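Meta cleavage compound hydrolase (Janthinobacterium, PDB 1J1I) hydrolyses a carbon-carbon bond in the ring-opened (meta-cleavage) product of carbazole breakdown, probably releasing anthranilate. Local coordinates at residues Glu27-Glu32 and Tyr186-Asp191; Gly45-Glu50 and Lys196-Thr201; Ala70-Met73 and Lys78-Lys81; Glu161-Leu166 and Ala180-Arg185; Asp173-Asp178 and Met264-Glu269. All coordinates share one frame; numbering follows the deposited sequence.

Contact 1. Residues Glu27-Glu32 and Tyr186-Asp191; sequences ETRYLE and YTYATD
The R29 chain sets out with CG anti to the backbone N (chi1 175°) and then bends at chi2. Y188 turns its CG beside the backbone N (chi1 -79°). These torsions aim the two long side chains at each other from opposite directions. In this alpha/beta-hydrolase fold, strand 26-33 belongs to the central sheet, while helix 179-190 belongs to the helical cap inserted after strand 131-137. The backbones stay far apart: R29 CA and Y188 CA are 13.6 Å from each other, and the side chains span the distance. The guanidinium and the phenol ring are tilted against each other by 42°. Their one polar link is weak, from R29 NH2 to Y188 OH at 3.4 Å, and far from straight. The phenol is thus a minor partner of the arginine. R29 has its main grip elsewhere: NE forms a salt bridge with E18, and NH1 forms salt bridges with D72 and E50. Three carboxylates round the guanidinium probably balance its charge and fix its rotation. The Y188 side chain also touches E50, just before helix 51-55, and E52 within it. On the strand side, L31 CD1 lies 3.4 Å above the plane of the R29 guanidinium, nearer its edge than its centre.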
# COMPACT_ATOMS: atom_id res chain seq x y z
N GLU A 27 0.64 34.23 11.82
CA GLU A 27 -0.52 33.65 12.50
C GLU A 27 -0.97 32.50 11.61
O GLU A 27 -1.10 32.67 10.39
CB GLU A 27 -1.67 34.66 12.63
CG GLU A 27 -1.88 35.27 14.02
CD GLU A 27 -1.52 34.34 15.17
OE1 GLU A 27 -0.35 34.35 15.58
OE2 GLU A 27 -2.40 33.59 15.66
N THR A 28 -1.22 31.35 12.22
CA THR A 28 -1.59 30.16 11.46
C THR A 28 -2.86 29.50 11.99
O THR A 28 -3.04 29.37 13.20
CB THR A 28 -0.44 29.14 11.49
OG1 THR A 28 0.77 29.80 11.09
CG2 THR A 28 -0.71 27.98 10.55
N ARG A 29 -3.72 29.09 11.07
CA ARG A 29 -4.97 28.43 11.43
C ARG A 29 -4.86 26.93 11.24
O ARG A 29 -4.32 26.46 10.24
CB ARG A 29 -6.11 28.95 10.55
CG ARG A 29 -7.44 28.25 10.76
CD ARG A 29 -7.86 27.49 9.51
NE ARG A 29 -9.26 27.09 9.56
CZ ARG A 29 -9.95 26.65 8.51
NH1 ARG A 29 -9.37 26.55 7.32
NH2 ARG A 29 -11.23 26.32 8.65
N TYR A 30 -5.36 26.18 12.22
CA TYR A 30 -5.34 24.73 12.12
C TYR A 30 -6.61 24.13 12.71
O TYR A 30 -7.34 24.78 13.45
CB TYR A 30 -4.11 24.13 12.81
CG TYR A 30 -3.97 24.38 14.30
CD1 TYR A 30 -3.49 25.60 14.79
CD2 TYR A 30 -4.25 23.37 15.22
CE1 TYR A 30 -3.28 25.80 16.17
CE2 TYR A 30 -4.06 23.56 16.59
CZ TYR A 30 -3.57 24.77 17.06
OH TYR A 30 -3.35 24.95 18.41
N LEU A 31 -6.86 22.88 12.34
CA LEU A 31 -8.00 22.13 12.83
C LEU A 31 -7.41 21.04 13.73
O LEU A 31 -6.40 20.44 13.39
CB LEU A 31 -8.75 21.48 11.67
CG LEU A 31 -9.83 22.26 10.90
CD1 LEU A 31 -9.51 23.74 10.84
CD2 LEU A 31 -9.96 21.65 9.51
N GLU A 32 -8.04 20.81 14.88
CA GLU A 32 -7.52 19.79 15.79
C GLU A 32 -8.60 18.85 16.31
O GLU A 32 -9.73 19.26 16.57
CB GLU A 32 -6.80 20.46 16.96
CG GLU A 32 -6.44 19.49 18.08
CD GLU A 32 -5.55 20.13 19.12
OE1 GLU A 32 -5.62 21.36 19.30
OE2 GLU A 32 -4.78 19.39 19.78
N TYR A 186 -15.07 27.33 -3.21
CA TYR A 186 -15.23 28.53 -4.03
C TYR A 186 -15.20 29.78 -3.15
O TYR A 186 -14.63 30.80 -3.53
CB TYR A 186 -16.55 28.47 -4.80
CG TYR A 186 -16.74 29.65 -5.73
CD1 TYR A 186 -15.81 29.93 -6.73
CD2 TYR A 186 -17.83 30.50 -5.60
CE1 TYR A 186 -15.96 31.02 -7.57
CE2 TYR A 186 -18.00 31.60 -6.44
CZ TYR A 186 -17.05 31.85 -7.43
OH TYR A 186 -17.19 32.93 -8.26
N THR A 187 -15.82 29.69 -1.98
CA THR A 187 -15.85 30.82 -1.05
C THR A 187 -14.43 31.20 -0.63
O THR A 187 -14.09 32.38 -0.59
CB THR A 187 -16.69 30.49 0.21
OG1 THR A 187 -18.06 30.30 -0.17
CG2 THR A 187 -16.60 31.61 1.22
N TYR A 188 -13.60 30.20 -0.33
CA TYR A 188 -12.22 30.46 0.07
C TYR A 188 -11.41 31.03 -1.09
O TYR A 188 -10.58 31.92 -0.91
CB TYR A 188 -11.53 29.19 0.56
CG TYR A 188 -11.86 28.79 1.98
CD1 TYR A 188 -12.62 27.65 2.24
CD2 TYR A 188 -11.39 29.52 3.06
CE1 TYR A 188 -12.90 27.25 3.55
CE2 TYR A 188 -11.66 29.14 4.37
CZ TYR A 188 -12.41 28.00 4.61
OH TYR A 188 -12.67 27.61 5.91
N ALA A 189 -11.66 30.51 -2.29
CA ALA A 189 -10.94 30.94 -3.48
C ALA A 189 -11.28 32.35 -3.95
O ALA A 189 -10.48 33.00 -4.62
CB ALA A 189 -11.18 29.95 -4.62
N THR A 190 -12.48 32.81 -3.59
CA THR A 190 -12.94 34.14 -3.98
C THR A 190 -12.47 35.24 -3.04
O THR A 190 -12.25 36.37 -3.48
CB THR A 190 -14.48 34.17 -4.07
OG1 THR A 190 -14.91 33.37 -5.19
CG2 THR A 190 -14.98 35.60 -4.26
N ASP A 191 -12.32 34.92 -1.76
CA ASP A 191 -11.85 35.89 -0.78
C ASP A 191 -10.66 36.62 -1.40
O ASP A 191 -9.62 36.01 -1.65
CB ASP A 191 -11.41 35.17 0.50
CG ASP A 191 -10.84 36.11 1.54
OD1 ASP A 191 -11.59 36.97 2.04
OD2 ASP A 191 -9.63 35.99 1.85

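Contact 2. Residues Gly45-Glu50 and Lys196-Thr201; sequences GGAGAE and KAYVAT
The Y198 ring carries A47 on one face. A47 CA sits 3.8 Å above the ring plane, over its centre, and A47 N comes over the same face, 3.3 Å from Y198 CE1. A47 CB makes a CH-pi contact, 3.9 Å from the ring centroid and only 13° off the normal. G46 C approaches obliquely, 3.4 Å from Y198 CE1. At the hydroxyl end a water joins the two residues. It accepts from A47 N at 2.8 Å and hydrogen-bonds with Y198 OH at 3.1 Å. The A47 N-H, over the ring face, is thus satisfied by this water. Residues 45-50 form the loop after strand 38-42, which in alpha/beta hydrolases contributes to the oxyanion hole. Consistent with this, G45 N makes a weak hydrogen bond to OG of S114, the probable nucleophile. Within the loop, G46 to A49 form a type II beta turn, closed by A49 N to G46 O at 3.1 Å. G48 has the positive phi expected at the third place of such a turn. On cap helix 192-208, Y198 holds CG anti to the backbone N (chi1 176°), which sends the ring out toward the loop. Beyond the ring, A47 also touches Y156 and A189.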
# COMPACT_ATOMS: atom_id res chain seq x y z
N GLY A 45 -2.35 22.46 -3.14
CA GLY A 45 -2.41 23.81 -3.68
C GLY A 45 -3.76 24.01 -4.35
O GLY A 45 -4.69 23.22 -4.14
N GLY A 46 -3.87 25.05 -5.15
CA GLY A 46 -5.13 25.31 -5.82
C GLY A 46 -5.90 26.41 -5.11
O GLY A 46 -5.83 26.54 -3.88
N ALA A 47 -6.63 27.20 -5.88
CA ALA A 47 -7.41 28.29 -5.33
C ALA A 47 -8.47 27.78 -4.37
O ALA A 47 -9.23 26.87 -4.70
CB ALA A 47 -8.05 29.09 -6.46
N GLY A 48 -8.52 28.35 -3.18
CA GLY A 48 -9.51 27.94 -2.20
C GLY A 48 -9.18 26.66 -1.45
O GLY A 48 -9.99 26.17 -0.68
N ALA A 49 -7.98 26.12 -1.68
CA ALA A 49 -7.60 24.89 -0.99
C ALA A 49 -7.20 25.21 0.44
O ALA A 49 -6.44 26.15 0.69
CB ALA A 49 -6.45 24.21 -1.72
N GLU A 50 -7.74 24.44 1.38
CA GLU A 50 -7.43 24.61 2.79
C GLU A 50 -7.77 23.34 3.57
O GLU A 50 -8.30 22.37 3.01
CB GLU A 50 -8.15 25.84 3.36
CG GLU A 50 -9.64 25.95 3.05
CD GLU A 50 -10.47 24.95 3.81
OE1 GLU A 50 -10.47 25.00 5.06
OE2 GLU A 50 -11.12 24.10 3.16
N LYS A 196 -5.33 36.94 -3.76
CA LYS A 196 -4.10 37.69 -4.00
C LYS A 196 -2.87 36.84 -3.65
O LYS A 196 -1.89 36.82 -4.40
CB LYS A 196 -4.08 38.98 -3.18
CG LYS A 196 -2.84 39.84 -3.40
CD LYS A 196 -2.91 41.13 -2.59
CE LYS A 196 -1.69 42.01 -2.81
NZ LYS A 196 -0.43 41.35 -2.36
N ALA A 197 -2.93 36.15 -2.52
CA ALA A 197 -1.82 35.30 -2.10
C ALA A 197 -1.68 34.13 -3.06
O ALA A 197 -0.57 33.69 -3.37
CB ALA A 197 -2.04 34.79 -0.68
N TYR A 198 -2.81 33.61 -3.54
CA TYR A 198 -2.79 32.49 -4.47
C TYR A 198 -2.11 32.89 -5.77
O TYR A 198 -1.32 32.13 -6.33
CB TYR A 198 -4.22 32.02 -4.77
CG TYR A 198 -4.26 30.92 -5.81
CD1 TYR A 198 -3.78 29.65 -5.51
CD2 TYR A 198 -4.73 31.17 -7.09
CE1 TYR A 198 -3.77 28.64 -6.47
CE2 TYR A 198 -4.73 30.17 -8.07
CZ TYR A 198 -4.25 28.91 -7.75
OH TYR A 198 -4.23 27.92 -8.70
N VAL A 199 -2.43 34.08 -6.26
CA VAL A 199 -1.83 34.57 -7.48
C VAL A 199 -0.33 34.69 -7.32
O VAL A 199 0.43 34.30 -8.21
CB VAL A 199 -2.42 35.95 -7.88
CG1 VAL A 199 -1.58 36.57 -8.99
CG2 VAL A 199 -3.86 35.78 -8.33
N ALA A 200 0.11 35.23 -6.19
CA ALA A 200 1.54 35.38 -5.91
C ALA A 200 2.21 34.01 -5.79
O ALA A 200 3.32 33.81 -6.27
CB ALA A 200 1.75 36.18 -4.63
N THR A 201 1.52 33.08 -5.15
CA THR A 201 2.05 31.72 -4.98
C THR A 201 2.28 31.07 -6.35
O THR A 201 3.35 30.51 -6.60
CB THR A 201 1.07 30.85 -4.14
OG1 THR A 201 1.03 31.33 -2.79
CG2 THR A 201 1.50 29.39 -4.14
O HOH W 1 -6.76 26.20 -8.49

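Contact 3. Residues Ala70-Met73 and Lys78-Lys81; sequences AMDM and KTAK
Two hydrogen bonds join D72 to the 78-81 segment. K78 N gives a straight bond to D72 OD2, 2.8 Å long at 164°, met on the anti side of the carboxylate. D72 holds CG beside its backbone N (chi1 -82°), which turns the carboxylate toward K78 N. T79 OG1 donates to D72 O at 2.7 Å from above the carbonyl plane, 49° out of it, and so misses the lone pairs. The same hydroxyl accepts from R29 N, which links it to the neighbouring strand. D72 OD1 takes a hydrogen bond with S51 OG. The carboxylate is therefore gripped on both oxygens and can hardly turn. K81 NZ steadies the loop from within, reaching T79 O at 2.7 Å nearly in line with the C=O bond. These residues lie where strand 67-71 leaves the parallel part of the alpha/beta-hydrolase sheet, and the chain doubles back so that D72 binds the far arm of the loop. Charge comes next. Besides the salt bridge of D72 to R29, K78 points its amine to a salt bridge with E18. T79 also packs on the M73 backbone: T79 CB lies 3.5 Å from M73 O, and T79 CG2 is 3.6 Å from the same oxygen. M73 N itself bonds H43 NE2.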
# COMPACT_ATOMS: atom_id res chain seq x y z
N ALA A 70 -4.59 19.65 11.33
CA ALA A 70 -4.66 20.03 9.91
C ALA A 70 -4.32 21.52 9.81
O ALA A 70 -5.11 22.37 10.19
CB ALA A 70 -6.06 19.76 9.37
N MET A 71 -3.14 21.81 9.27
CA MET A 71 -2.62 23.18 9.15
C MET A 71 -2.79 23.84 7.78
O MET A 71 -2.50 23.22 6.76
CB MET A 71 -1.13 23.18 9.51
CG MET A 71 -0.44 24.55 9.45
SD MET A 71 1.36 24.41 9.18
CE MET A 71 1.42 24.49 7.37
N ASP A 72 -3.23 25.09 7.77
CA ASP A 72 -3.35 25.84 6.52
C ASP A 72 -1.97 26.40 6.22
O ASP A 72 -1.34 27.03 7.07
CB ASP A 72 -4.34 27.01 6.66
CG ASP A 72 -5.78 26.59 6.49
OD1 ASP A 72 -6.04 25.38 6.29
OD2 ASP A 72 -6.65 27.48 6.57
N MET A 73 -1.48 26.16 5.00
CA MET A 73 -0.17 26.66 4.63
C MET A 73 -0.16 28.18 4.50
O MET A 73 -1.20 28.82 4.35
CB MET A 73 0.28 26.07 3.29
CG MET A 73 0.64 24.59 3.33
SD MET A 73 1.35 24.05 1.76
CE MET A 73 -0.14 23.85 0.78
N LYS A 78 -7.17 30.25 6.20
CA LYS A 78 -7.25 31.32 7.19
C LYS A 78 -5.89 31.70 7.76
O LYS A 78 -5.81 32.53 8.67
CB LYS A 78 -8.20 30.92 8.33
CG LYS A 78 -9.64 30.72 7.88
CD LYS A 78 -10.55 30.50 9.08
CE LYS A 78 -11.98 30.20 8.64
NZ LYS A 78 -12.88 29.97 9.80
N THR A 79 -4.84 31.09 7.24
CA THR A 79 -3.49 31.40 7.69
C THR A 79 -3.11 32.77 7.13
O THR A 79 -3.65 33.19 6.11
CB THR A 79 -2.49 30.32 7.23
OG1 THR A 79 -2.64 29.17 8.08
CG2 THR A 79 -1.06 30.81 7.30
N ALA A 80 -2.19 33.45 7.81
CA ALA A 80 -1.75 34.79 7.41
C ALA A 80 -1.21 34.88 5.99
O ALA A 80 -0.60 33.95 5.46
CB ALA A 80 -0.70 35.31 8.40
N LYS A 81 -1.43 36.04 5.37
CA LYS A 81 -0.99 36.28 4.01
C LYS A 81 -0.23 37.60 3.94
O LYS A 81 -0.73 38.59 3.41
CB LYS A 81 -2.22 36.31 3.10
CG LYS A 81 -3.08 35.06 3.25
CD LYS A 81 -4.39 35.14 2.50
CE LYS A 81 -5.17 33.84 2.67
NZ LYS A 81 -5.47 33.52 4.09

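Contact 4. Residues Glu161-Leu166 and Ala180-Arg185; sequences EGMVHL and AMINSR
M163 and R185 meet without a polar bond; the shortest sound ones here lie inside each helix, such as L166 N to G162 O at 3.0 Å and S184 N to A180 O at 3.0 Å. Helices 160-170 and 179-190 both belong to the helical cap of this alpha/beta hydrolase. Their short segments cross at 118°, with axes 9.8 Å apart at closest approach. The M163 chain bends at chi2 (58°) and again at chi3. These turns lay its sulfur and methyl against the aliphatic part of R185, and the two side chains cross at about a right angle. M163 SD comes unusually close to R185 CD, at 3.2 Å, and M163 CE is 3.6 Å from R185 CG. The sulfur also lies near the plane of the guanidinium, at its edge. R185 bends at chi3 (-85°), and its side chain touches W262 and lies about 8 Å from that of S114, probably an active-site residue. With an alanine here, SD and CE of M163 would be gone, and the aliphatic part of R185 would probably lose its packing on this side, leaving a gap between the helices. The second patch is mostly apolar. I182 points its CG2 branch at V164 and M163, with I182 CG2 4.3 Å from M163 CG. V167 of helix 160-170 also touches I182, and Y156 touches M163. The V164 and I182 side chains cross at about a right angle too, methyl against methyl, with V164 CG2 4.0 Å from I182 CG2.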
# COMPACT_ATOMS: atom_id res chain seq x y z
N GLU A 161 -18.65 27.51 -11.65
CA GLU A 161 -18.60 26.46 -12.66
C GLU A 161 -17.16 26.05 -12.97
O GLU A 161 -16.89 24.88 -13.24
CB GLU A 161 -19.30 26.91 -13.94
CG GLU A 161 -20.76 26.51 -13.99
CD GLU A 161 -20.95 25.01 -13.87
OE1 GLU A 161 -20.38 24.27 -14.69
OE2 GLU A 161 -21.67 24.57 -12.94
N GLY A 162 -16.25 27.01 -12.93
CA GLY A 162 -14.86 26.71 -13.20
C GLY A 162 -14.33 25.78 -12.12
O GLY A 162 -13.49 24.92 -12.39
N MET A 163 -14.82 25.97 -10.90
CA MET A 163 -14.41 25.15 -9.76
C MET A 163 -14.96 23.73 -9.92
O MET A 163 -14.30 22.76 -9.55
CB MET A 163 -14.94 25.77 -8.46
CG MET A 163 -14.41 25.09 -7.20
SD MET A 163 -12.61 25.11 -7.11
CE MET A 163 -12.30 26.79 -6.53
N VAL A 164 -16.17 23.62 -10.45
CA VAL A 164 -16.78 22.32 -10.67
C VAL A 164 -15.96 21.54 -11.69
O VAL A 164 -15.66 20.36 -11.49
CB VAL A 164 -18.23 22.44 -11.19
CG1 VAL A 164 -18.75 21.07 -11.60
CG2 VAL A 164 -19.13 23.02 -10.11
N HIS A 165 -15.60 22.21 -12.78
CA HIS A 165 -14.81 21.58 -13.83
C HIS A 165 -13.45 21.15 -13.29
O HIS A 165 -12.95 20.08 -13.65
CB HIS A 165 -14.61 22.53 -15.01
CG HIS A 165 -15.82 22.69 -15.88
ND1 HIS A 165 -16.44 21.62 -16.49
CD2 HIS A 165 -16.52 23.79 -16.24
CE1 HIS A 165 -17.46 22.05 -17.21
NE2 HIS A 165 -17.54 23.36 -17.07
N LEU A 166 -12.85 21.97 -12.44
CA LEU A 166 -11.55 21.65 -11.87
C LEU A 166 -11.61 20.39 -11.01
O LEU A 166 -10.79 19.49 -11.17
CB LEU A 166 -11.03 22.84 -11.04
CG LEU A 166 -9.67 22.75 -10.34
CD1 LEU A 166 -9.76 21.85 -9.12
CD2 LEU A 166 -8.62 22.24 -11.32
N ALA A 180 -22.03 21.42 -1.57
CA ALA A 180 -21.56 22.02 -0.33
C ALA A 180 -20.04 22.17 -0.35
O ALA A 180 -19.50 23.21 0.02
CB ALA A 180 -21.98 21.16 0.86
N MET A 181 -19.36 21.11 -0.79
CA MET A 181 -17.90 21.12 -0.86
C MET A 181 -17.43 22.12 -1.90
O MET A 181 -16.43 22.81 -1.70
CB MET A 181 -17.40 19.71 -1.19
CG MET A 181 -15.89 19.61 -1.33
SD MET A 181 -15.32 20.03 -2.99
CE MET A 181 -14.53 18.49 -3.47
N ILE A 182 -18.14 22.20 -3.02
CA ILE A 182 -17.80 23.14 -4.08
C ILE A 182 -17.96 24.58 -3.59
O ILE A 182 -17.08 25.41 -3.79
CB ILE A 182 -18.69 22.93 -5.33
CG1 ILE A 182 -18.35 21.60 -6.00
CG2 ILE A 182 -18.50 24.09 -6.31
CD1 ILE A 182 -16.94 21.55 -6.58
N ASN A 183 -19.09 24.86 -2.95
CA ASN A 183 -19.36 26.21 -2.45
C ASN A 183 -18.32 26.65 -1.43
O ASN A 183 -17.85 27.78 -1.45
CB ASN A 183 -20.75 26.30 -1.82
CG ASN A 183 -21.85 25.91 -2.78
OD1 ASN A 183 -21.78 26.19 -3.98
ND2 ASN A 183 -22.89 25.26 -2.26
N SER A 184 -17.97 25.74 -0.52
CA SER A 184 -16.99 26.04 0.51
C SER A 184 -15.64 26.40 -0.11
O SER A 184 -15.04 27.42 0.25
CB SER A 184 -16.83 24.83 1.44
OG SER A 184 -15.94 25.12 2.51
N ARG A 185 -15.17 25.58 -1.05
CA ARG A 185 -13.89 25.83 -1.71
C ARG A 185 -13.95 27.11 -2.53
O ARG A 185 -12.99 27.89 -2.56
CB ARG A 185 -13.50 24.65 -2.61
CG ARG A 185 -12.28 24.93 -3.48
CD ARG A 185 -11.90 23.72 -4.35
NE ARG A 185 -11.06 22.77 -3.64
CZ ARG A 185 -9.75 22.61 -3.86
NH1 ARG A 185 -9.13 23.33 -4.78
NH2 ARG A 185 -9.07 21.72 -3.16

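Contact 5. Residues Asp173-Asp178 and Met264-Glu269; sequences DGFKID and MIEHPE
The F175 ring rests on I265 and E266. F175 CZ is 3.7 Å from I265 CG2, and F175 CE1 is 3.8 Å from I265 O. F175 CD1 meets the next residue, 3.9 Å from E266 CA and 4.0 Å from E266 CG. F175 holds CG anti to the backbone N (chi1 -175°), which carries the ring out from the 173-178 loop onto helix 263-266. The E266 side chain crosses that of F175 at about a right angle and runs on extended beyond CG. The ring meets its CA and CG, while the carboxylate lies further on. With a glycine in place of F175, the ring would be gone, and a gap would probably open beside I265 CG2 and the E266 methylenes, costing the loop much of its hold on helix 263-266. The next shell is mixed. V167 of helix 160-170 also touches F175, so F175 lies between a cap helix and helix 263-266 of the core. The carboxylate of E266 turns to other partners. OE1 accepts from N172 ND2 and G260 N, and OE2 accepts from W262 N. These bonds hold the backbone on both sides of H261, probably an active-site residue, whose side chain is about 5 Å from that of E266. The buried carboxylate is satisfied by amide N-H groups, without a cationic mate among them. The contact thus divides its work: apolar at the ring, polar behind it, with E266 a probable second-shell support for the histidine loop.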
# COMPACT_ATOMS: atom_id res chain seq x y z
N ASP A 173 -13.22 9.34 -12.59
CA ASP A 173 -14.52 9.43 -13.26
C ASP A 173 -15.73 9.04 -12.41
O ASP A 173 -16.86 9.35 -12.76
CB ASP A 173 -14.52 8.58 -14.53
CG ASP A 173 -13.36 8.92 -15.46
OD1 ASP A 173 -12.98 10.10 -15.54
OD2 ASP A 173 -12.84 7.99 -16.11
N GLY A 174 -15.49 8.37 -11.29
CA GLY A 174 -16.60 7.96 -10.44
C GLY A 174 -16.87 8.89 -9.27
O GLY A 174 -17.82 8.67 -8.52
N PHE A 175 -16.06 9.93 -9.13
CA PHE A 175 -16.22 10.88 -8.04
C PHE A 175 -17.50 11.70 -8.19
O PHE A 175 -17.75 12.31 -9.23
CB PHE A 175 -15.01 11.83 -7.99
CG PHE A 175 -15.04 12.77 -6.82
CD1 PHE A 175 -14.88 12.30 -5.52
CD2 PHE A 175 -15.24 14.14 -7.02
CE1 PHE A 175 -14.92 13.17 -4.44
CE2 PHE A 175 -15.29 15.01 -5.94
CZ PHE A 175 -15.13 14.53 -4.64
N LYS A 176 -18.32 11.71 -7.14
CA LYS A 176 -19.57 12.46 -7.14
C LYS A 176 -19.37 13.84 -6.52
O LYS A 176 -19.00 13.96 -5.35
CB LYS A 176 -20.64 11.70 -6.35
CG LYS A 176 -21.97 12.43 -6.24
CD LYS A 176 -22.96 11.68 -5.36
CE LYS A 176 -24.29 12.43 -5.26
NZ LYS A 176 -25.29 11.70 -4.42
N ILE A 177 -19.60 14.87 -7.32
CA ILE A 177 -19.44 16.24 -6.86
C ILE A 177 -20.45 16.57 -5.75
O ILE A 177 -21.60 16.14 -5.81
CB ILE A 177 -19.65 17.25 -8.01
CG1 ILE A 177 -18.66 16.95 -9.14
CG2 ILE A 177 -19.46 18.67 -7.50
CD1 ILE A 177 -17.21 17.11 -8.76
N ASP A 178 -20.00 17.31 -4.75
CA ASP A 178 -20.85 17.70 -3.63
C ASP A 178 -20.93 19.23 -3.55
O ASP A 178 -19.99 19.88 -3.10
CB ASP A 178 -20.29 17.15 -2.32
CG ASP A 178 -21.09 17.60 -1.11
OD1 ASP A 178 -22.30 17.27 -1.04
OD2 ASP A 178 -20.52 18.27 -0.23
N MET A 264 -7.37 11.45 -0.60
CA MET A 264 -8.03 11.72 0.68
C MET A 264 -9.47 12.22 0.55
O MET A 264 -10.26 12.11 1.49
CB MET A 264 -7.23 12.73 1.50
CG MET A 264 -7.36 14.17 1.02
SD MET A 264 -6.70 14.44 -0.62
CE MET A 264 -7.03 16.18 -0.81
N ILE A 265 -9.79 12.79 -0.61
CA ILE A 265 -11.14 13.30 -0.85
C ILE A 265 -11.98 12.27 -1.60
O ILE A 265 -13.15 12.04 -1.27
CB ILE A 265 -11.12 14.62 -1.67
CG1 ILE A 265 -10.45 15.73 -0.86
CG2 ILE A 265 -12.54 15.03 -2.05
CD1 ILE A 265 -10.28 17.04 -1.62
N GLU A 266 -11.38 11.64 -2.61
CA GLU A 266 -12.08 10.65 -3.43
C GLU A 266 -12.38 9.33 -2.70
O GLU A 266 -13.41 8.70 -2.95
CB GLU A 266 -11.27 10.36 -4.69
CG GLU A 266 -10.96 11.59 -5.53
CD GLU A 266 -10.01 11.30 -6.68
OE1 GLU A 266 -10.30 10.38 -7.48
OE2 GLU A 266 -8.97 11.98 -6.78
N HIS A 267 -11.47 8.92 -1.82
CA HIS A 267 -11.63 7.68 -1.07
C HIS A 267 -11.10 7.91 0.34
O HIS A 267 -10.07 7.35 0.72
CB HIS A 267 -10.84 6.55 -1.74
CG HIS A 267 -11.14 6.38 -3.20
ND1 HIS A 267 -12.33 5.84 -3.65
CD2 HIS A 267 -10.42 6.69 -4.30
CE1 HIS A 267 -12.32 5.82 -4.97
NE2 HIS A 267 -11.17 6.33 -5.39
N PRO A 268 -11.81 8.72 1.14
CA PRO A 268 -11.38 9.01 2.51
C PRO A 268 -11.11 7.82 3.43
O PRO A 268 -10.08 7.77 4.09
CB PRO A 268 -12.47 9.95 3.04
CG PRO A 268 -13.69 9.56 2.23
CD PRO A 268 -13.12 9.34 0.85
N GLU A 269 -12.04 6.86 3.46
CA GLU A 269 -11.87 5.68 4.30
C GLU A 269 -10.64 4.88 3.90
O GLU A 269 -9.86 4.43 4.75
CB GLU A 269 -13.11 4.79 4.21
CG GLU A 269 -14.34 5.38 4.87
CD GLU A 269 -14.76 4.61 6.12
OE1 GLU A 269 -15.16 3.44 5.98
OE2 GLU A 269 -14.68 5.19 7.23

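How the contacts relate
From the N terminus, strand 26-33 opens contact 1, and the loop 45-50 then opens contact 2. Contact 3 closes first, a short loop at the end of strand 67-71 nested inside both. The chain later enters the cap, where 161-166 opens contact 4 and 173-178 opens contact 5. Contact 4 closes at 180-185, also within the loops of contacts 1 and 2. Residues 186-191 close contact 1, and 196-201 close contact 2, so these two cross. Contact 5 closes last, at 264-269, crossing contacts 1, 2 and 4. Contacts 1, 2 and 5 tie cap to core, contact 3 lies in the core, and contact 4 joins two cap helices.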